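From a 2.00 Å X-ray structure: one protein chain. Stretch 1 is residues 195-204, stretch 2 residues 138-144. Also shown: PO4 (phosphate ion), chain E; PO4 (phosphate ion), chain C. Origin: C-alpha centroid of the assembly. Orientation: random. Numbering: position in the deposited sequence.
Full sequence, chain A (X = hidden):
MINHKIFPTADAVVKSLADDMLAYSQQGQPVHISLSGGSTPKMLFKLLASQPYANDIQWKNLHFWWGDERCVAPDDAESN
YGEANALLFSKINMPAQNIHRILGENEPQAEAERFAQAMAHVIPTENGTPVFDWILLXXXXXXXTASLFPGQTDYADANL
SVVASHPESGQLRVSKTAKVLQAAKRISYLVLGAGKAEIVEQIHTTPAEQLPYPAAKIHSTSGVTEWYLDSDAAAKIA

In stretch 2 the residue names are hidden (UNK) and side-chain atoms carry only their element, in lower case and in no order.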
ATOM      1  N   GLY A 195     -16.243   1.570 -16.029  1.00 25.44           N
ATOM      2  CA  GLY A 195     -15.946   2.591 -17.052  1.00 27.03           C
ATOM      3  C   GLY A 195     -14.462   2.881 -17.206  1.00 27.81           C
ATOM      4  O   GLY A 195     -14.015   3.354 -18.267  1.00 28.41           O
ATOM      5  N   LYS A 196     -13.682   2.568 -16.159  1.00 27.06           N
ATOM      6  CA  LYS A 196     -12.240   2.797 -16.176  1.00 26.00           C
ATOM      7  C   LYS A 196     -11.409   1.543 -16.468  1.00 24.99           C
ATOM      8  O   LYS A 196     -10.196   1.625 -16.576  1.00 23.42           O
ATOM      9  CB  LYS A 196     -11.811   3.423 -14.847  1.00 27.12           C
ATOM     10  CG  LYS A 196     -12.447   4.832 -14.574  1.00 29.35           C
ATOM     11  CD  LYS A 196     -12.000   5.899 -15.610  1.00 32.20           C
ATOM     12  CE  LYS A 196     -12.834   7.228 -15.493  1.00 31.80           C
ATOM     13  NZ  LYS A 196     -12.452   7.975 -14.268  1.00 26.38           N
ATOM     14  N   ALA A 197     -12.054   0.386 -16.587  1.00 23.99           N
ATOM     15  CA  ALA A 197     -11.299  -0.872 -16.742  1.00 23.96           C
ATOM     16  C   ALA A 197     -10.360  -0.925 -17.946  1.00 24.09           C
ATOM     17  O   ALA A 197      -9.266  -1.512 -17.884  1.00 22.94           O
ATOM     18  CB  ALA A 197     -12.247  -2.109 -16.703  1.00 22.84           C
ATOM     19  N   GLU A 198     -10.803  -0.330 -19.053  1.00 25.03           N
ATOM     20  CA  GLU A 198     -10.091  -0.376 -20.312  1.00 26.97           C
ATOM     21  C   GLU A 198      -8.794   0.441 -20.219  1.00 25.47           C
ATOM     22  O   GLU A 198      -7.690  -0.010 -20.599  1.00 25.70           O
ATOM     23  CB  GLU A 198     -11.029   0.135 -21.437  1.00 26.95           C
ATOM     24  CG  GLU A 198     -10.431   0.117 -22.829  1.00 31.44           C
ATOM     25  CD  GLU A 198     -11.502   0.249 -23.938  1.00 33.24           C
ATOM     26  OE1 GLU A 198     -12.713   0.367 -23.625  1.00 40.34           O
ATOM     27  OE2 GLU A 198     -11.129   0.212 -25.131  1.00 42.31           O
ATOM     28  N   ILE A 199      -8.922   1.636 -19.700  1.00 24.52           N
ATOM     29  CA  ILE A 199      -7.747   2.494 -19.617  1.00 24.62           C
ATOM     30  C   ILE A 199      -6.830   2.075 -18.473  1.00 24.19           C
ATOM     31  O   ILE A 199      -5.642   2.216 -18.594  1.00 25.13           O
ATOM     32  CB  ILE A 199      -8.093   3.986 -19.552  1.00 24.05           C
ATOM     33  CG1 ILE A 199      -6.832   4.796 -19.915  1.00 25.36           C
ATOM     34  CG2 ILE A 199      -8.758   4.378 -18.210  1.00 22.66           C
ATOM     35  CD1 ILE A 199      -7.079   6.205 -20.109  1.00 23.59           C
ATOM     36  N   VAL A 200      -7.380   1.525 -17.393  1.00 23.74           N
ATOM     37  CA  VAL A 200      -6.535   0.829 -16.391  1.00 23.40           C
ATOM     38  C   VAL A 200      -5.667  -0.243 -17.074  1.00 23.79           C
ATOM     39  O   VAL A 200      -4.443  -0.276 -16.871  1.00 23.33           O
ATOM     40  CB  VAL A 200      -7.378   0.232 -15.213  1.00 23.78           C
ATOM     41  CG1 VAL A 200      -6.536  -0.783 -14.358  1.00 23.31           C
ATOM     42  CG2 VAL A 200      -7.892   1.359 -14.346  1.00 22.42           C
ATOM     43  N   GLU A 201      -6.281  -1.087 -17.914  1.00 23.34           N
ATOM     44  CA  GLU A 201      -5.531  -2.161 -18.557  1.00 24.74           C
ATOM     45  C   GLU A 201      -4.422  -1.595 -19.459  1.00 24.38           C
ATOM     46  O   GLU A 201      -3.308  -2.134 -19.504  1.00 23.33           O
ATOM     47  CB  GLU A 201      -6.464  -3.101 -19.357  1.00 24.71           C
ATOM     48  CG  GLU A 201      -5.798  -4.383 -19.810  1.00 29.83           C
ATOM     49  CD  GLU A 201      -5.105  -4.278 -21.163  1.00 37.72           C
ATOM     50  OE1 GLU A 201      -5.223  -3.230 -21.864  1.00 41.32           O
ATOM     51  OE2 GLU A 201      -4.441  -5.277 -21.538  1.00 44.54           O
ATOM     52  N   GLN A 202      -4.736  -0.517 -20.175  1.00 24.54           N
ATOM     53  CA  GLN A 202      -3.764   0.118 -21.080  1.00 25.99           C
ATOM     54  C   GLN A 202      -2.571   0.691 -20.334  1.00 24.36           C
ATOM     55  O   GLN A 202      -1.442   0.397 -20.679  1.00 25.31           O
ATOM     56  CB  GLN A 202      -4.422   1.201 -21.948  1.00 25.90           C
ATOM     57  CG  GLN A 202      -5.360   0.615 -22.982  1.00 28.82           C
ATOM     58  CD  GLN A 202      -6.237   1.668 -23.680  1.00 31.29           C
ATOM     59  OE1 GLN A 202      -6.388   2.796 -23.195  1.00 36.13           O
ATOM     60  NE2 GLN A 202      -6.851   1.273 -24.825  1.00 35.63           N
ATOM     61  N   ILE A 203      -2.826   1.491 -19.304  1.00 23.82           N
ATOM     62  CA  ILE A 203      -1.757   2.044 -18.467  1.00 23.57           C
ATOM     63  C   ILE A 203      -0.970   0.922 -17.761  1.00 23.76           C
ATOM     64  O   ILE A 203       0.268   0.971 -17.662  1.00 24.40           O
ATOM     65  CB  ILE A 203      -2.349   3.060 -17.441  1.00 23.42           C
ATOM     66  CG1 ILE A 203      -3.060   4.205 -18.191  1.00 22.88           C
ATOM     67  CG2 ILE A 203      -1.266   3.553 -16.413  1.00 23.29           C
ATOM     68  CD1 ILE A 203      -3.767   5.171 -17.275  1.00 23.38           C
ATOM     69  N   HIS A 204      -1.682  -0.084 -17.269  1.00 23.59           N
ATOM     70  CA  HIS A 204      -1.028  -1.206 -16.585  1.00 24.58           C
ATOM     71  C   HIS A 204      -0.013  -1.979 -17.425  1.00 24.03           C
ATOM     72  O   HIS A 204       1.001  -2.451 -16.903  1.00 23.96           O
ATOM     73  CB  HIS A 204      -2.061  -2.169 -16.017  1.00 24.27           C
ATOM     74  CG  HIS A 204      -1.515  -3.032 -14.930  1.00 24.57           C
ATOM     75  ND1 HIS A 204      -1.219  -2.538 -13.675  1.00 26.58           N
ATOM     76  CD2 HIS A 204      -1.201  -4.344 -14.905  1.00 26.02           C
ATOM     77  CE1 HIS A 204      -0.729  -3.512 -12.930  1.00 26.42           C
ATOM     78  NE2 HIS A 204      -0.718  -4.619 -13.647  1.00 26.54           N
ATOM     79  N   UNK A 138      -7.735  12.247 -10.273  1.00 21.18           N
ATOM     80  CA  UNK A 138      -8.600  11.444 -11.129  1.00 21.90           C
ATOM     81  C   UNK A 138      -7.866  10.982 -12.375  1.00 21.69           C
ATOM     82  O   UNK A 138      -6.771  11.507 -12.730  1.00 21.86           O
ATOM     83  N   UNK A 139      -8.466  10.005 -13.067  1.00 21.06           N
ATOM     84  CA  UNK A 139      -7.994   9.656 -14.398  1.00 20.91           C
ATOM     85  C   UNK A 139      -9.183   9.595 -15.364  1.00 21.48           C
ATOM     86  O   UNK A 139     -10.044   8.763 -15.185  1.00 20.18           O
ATOM     87  c   UNK A 139      -7.272   8.301 -14.391  1.00 21.60           C
ATOM     88  c   UNK A 139      -6.781   7.935 -15.818  1.00 22.29           C
ATOM     89  c   UNK A 139      -6.120   8.327 -13.403  1.00 19.62           C
ATOM     90  N   UNK A 140      -9.219  10.469 -16.379  1.00 21.19           N
ATOM     91  CA  UNK A 140     -10.338  10.482 -17.308  1.00 22.03           C
ATOM     92  C   UNK A 140     -10.287   9.317 -18.265  1.00 22.57           C
ATOM     93  O   UNK A 140      -9.282   8.567 -18.301  1.00 21.44           O
ATOM     94  N   UNK A 141     -11.358   9.149 -19.056  1.00 22.98           N
ATOM     95  CA  UNK A 141     -11.390   8.074 -20.049  1.00 23.04           C
ATOM     96  C   UNK A 141     -10.306   8.308 -21.114  1.00 23.05           C
ATOM     97  O   UNK A 141      -9.893   7.356 -21.764  1.00 22.26           O
ATOM     98  c   UNK A 141     -12.832   7.924 -20.715  1.00 23.65           C
ATOM     99  N   UNK A 142      -9.837   9.567 -21.241  1.00 22.38           N
ATOM    100  CA  UNK A 142      -8.748   9.972 -22.170  1.00 22.56           C
ATOM    101  C   UNK A 142      -7.377   9.983 -21.492  1.00 21.95           C
ATOM    102  O   UNK A 142      -6.362  10.395 -22.081  1.00 21.63           O
ATOM    103  o   UNK A 142      -8.937  13.648 -22.072  1.00 23.39           O
ATOM    104  c   UNK A 142      -9.042  11.365 -22.752  1.00 22.27           C
ATOM    105  o   UNK A 142      -9.063  12.135 -20.465  1.00 21.37           O
ATOM    106  c   UNK A 142      -9.002  12.462 -21.685  1.00 23.47           C
ATOM    107  N   UNK A 143      -7.335   9.528 -20.242  1.00 22.18           N
ATOM    108  CA  UNK A 143      -6.080   9.500 -19.496  1.00 21.67           C
ATOM    109  C   UNK A 143      -5.682  10.822 -18.826  1.00 21.97           C
ATOM    110  O   UNK A 143      -4.605  10.905 -18.261  1.00 21.69           O
ATOM    111  N   UNK A 144      -6.523  11.865 -18.885  1.00 21.18           N
ATOM    112  CA  UNK A 144      -6.108  13.145 -18.324  1.00 20.40           C
ATOM    113  C   UNK A 144      -6.166  13.070 -16.804  1.00 20.33           C
ATOM    114  O   UNK A 144      -6.858  12.234 -16.249  1.00 20.74           O
ATOM    115  c   UNK A 144      -8.271  14.551 -18.158  1.00 21.20           C
ATOM    116  n   UNK A 144      -9.998  15.226 -16.961  1.00 23.07           N
ATOM    117  c   UNK A 144     -10.442  14.293 -17.786  1.00 23.19           C
ATOM    118  c   UNK A 144      -6.947  14.355 -18.845  1.00 19.52           C
ATOM    119  n   UNK A 144      -9.422  13.871 -18.524  1.00 22.15           N
ATOM    120  c   UNK A 144      -8.643  15.394 -17.160  1.00 22.71           C
TER
HETATM  121  P   PO4 E 241     -13.466  11.890 -19.036  1.00 49.86           P
HETATM  122  O1  PO4 E 241     -12.279  11.984 -20.004  1.00 46.71           O
HETATM  123  O2  PO4 E 241     -13.581  10.582 -18.271  1.00 44.71           O
HETATM  124  O3  PO4 E 241     -13.367  12.992 -18.017  1.00 50.96           O
HETATM  125  O4  PO4 E 241     -14.732  12.089 -19.858  1.00 52.79           O
HETATM  126  P   PO4 C 239     -13.015  16.493 -15.543  1.00 27.01           P
HETATM  127  O1  PO4 C 239     -11.630  17.065 -15.799  1.00 31.39           O
HETATM  128  O2  PO4 C 239     -13.020  15.084 -15.994  1.00 31.55           O
HETATM  129  O3  PO4 C 239     -13.222  16.641 -14.077  1.00 31.51           O
HETATM  130  O4  PO4 C 239     -13.986  17.280 -16.338  1.00 30.98           O

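Position 138 has no atoms beyond the backbone, so it is Gly138. It makes no contact with stretch 1, and an ideal CB here would find room, so the geometry around it does not by itself demand glycine.

Position 139 carries three carbons, the first bonded to the other two. A side chain branched at CB and ending in two methyls is valine, Val139. Its CB points toward the helix, and CG1 lies 4.3 Å from Ile203 CD1, an apolar contact that suits a short, buried hydrocarbon. The backbone contributes as well: Lys196 NZ donates a hydrogen bond to Val139 O at 2.7 Å.

Position 140 again shows backbone alone: Gly140. A CB would point away from stretch 1 and run into the ring of position 144, one of whose nitrogens would be 2.3 Å away. Bareness here therefore makes space for that ring. Gly140 O lies 3.7 Å from Ile199 CD1.

Position 141 has a single side-chain carbon, which defines Ala141. The CA-to-CB bond points sideways, and Ala141 CB stays 5.3 Å from Lys196 CE, so the backbone makes the contact, with Ala141 O 3.5 Å from Ile199 CD1. On the other hand, Ala141 N donates to O2 of the chain E phosphate at 2.8 Å.

Position 142 has two side-chain carbons, the second bearing two oxygens: a carboxylate one methylene from the backbone, hence Asp142. Its CA-to-CB bond points away from stretch 1. Its OD1 accepts a hydrogen bond from the backbone N of position 144 at 3.0 Å, a task for which the short acidic side chain is well placed.

Position 143 has no side chain and is Gly143. Its phi/psi of 83/4° would jam a CB against the preceding carbonyl oxygen, and that CB would also sit 3.6 Å from Ile199 CD1. Gly143 N donates to Gly140 O at 2.9 Å, closing a type I turn.

Position 144 has one carbon followed by a five-membered ring of three carbons and two nitrogens: His144. Both nitrogens are used, ND1 donating to Asp142 OD1 at 2.6 Å and NE2 to O1 of the chain C phosphate at 2.7 Å.

The contact is small, burying 256 Å² in all. Lys196 reaches across with its terminal amine to a carbonyl, while Ile199, three residues further along the chain, sets CD1 against the turn, 3.3 Å from Gly143 N. Ile203, a further turn along, meets Val139. Stretch 2 thus offers mainly backbone to the helix; the side chains of Asp142 and His144 take no part in the contact; they bond to each other, and His144 also to a phosphate.

Stretch 2 (138-144) GVGADGH
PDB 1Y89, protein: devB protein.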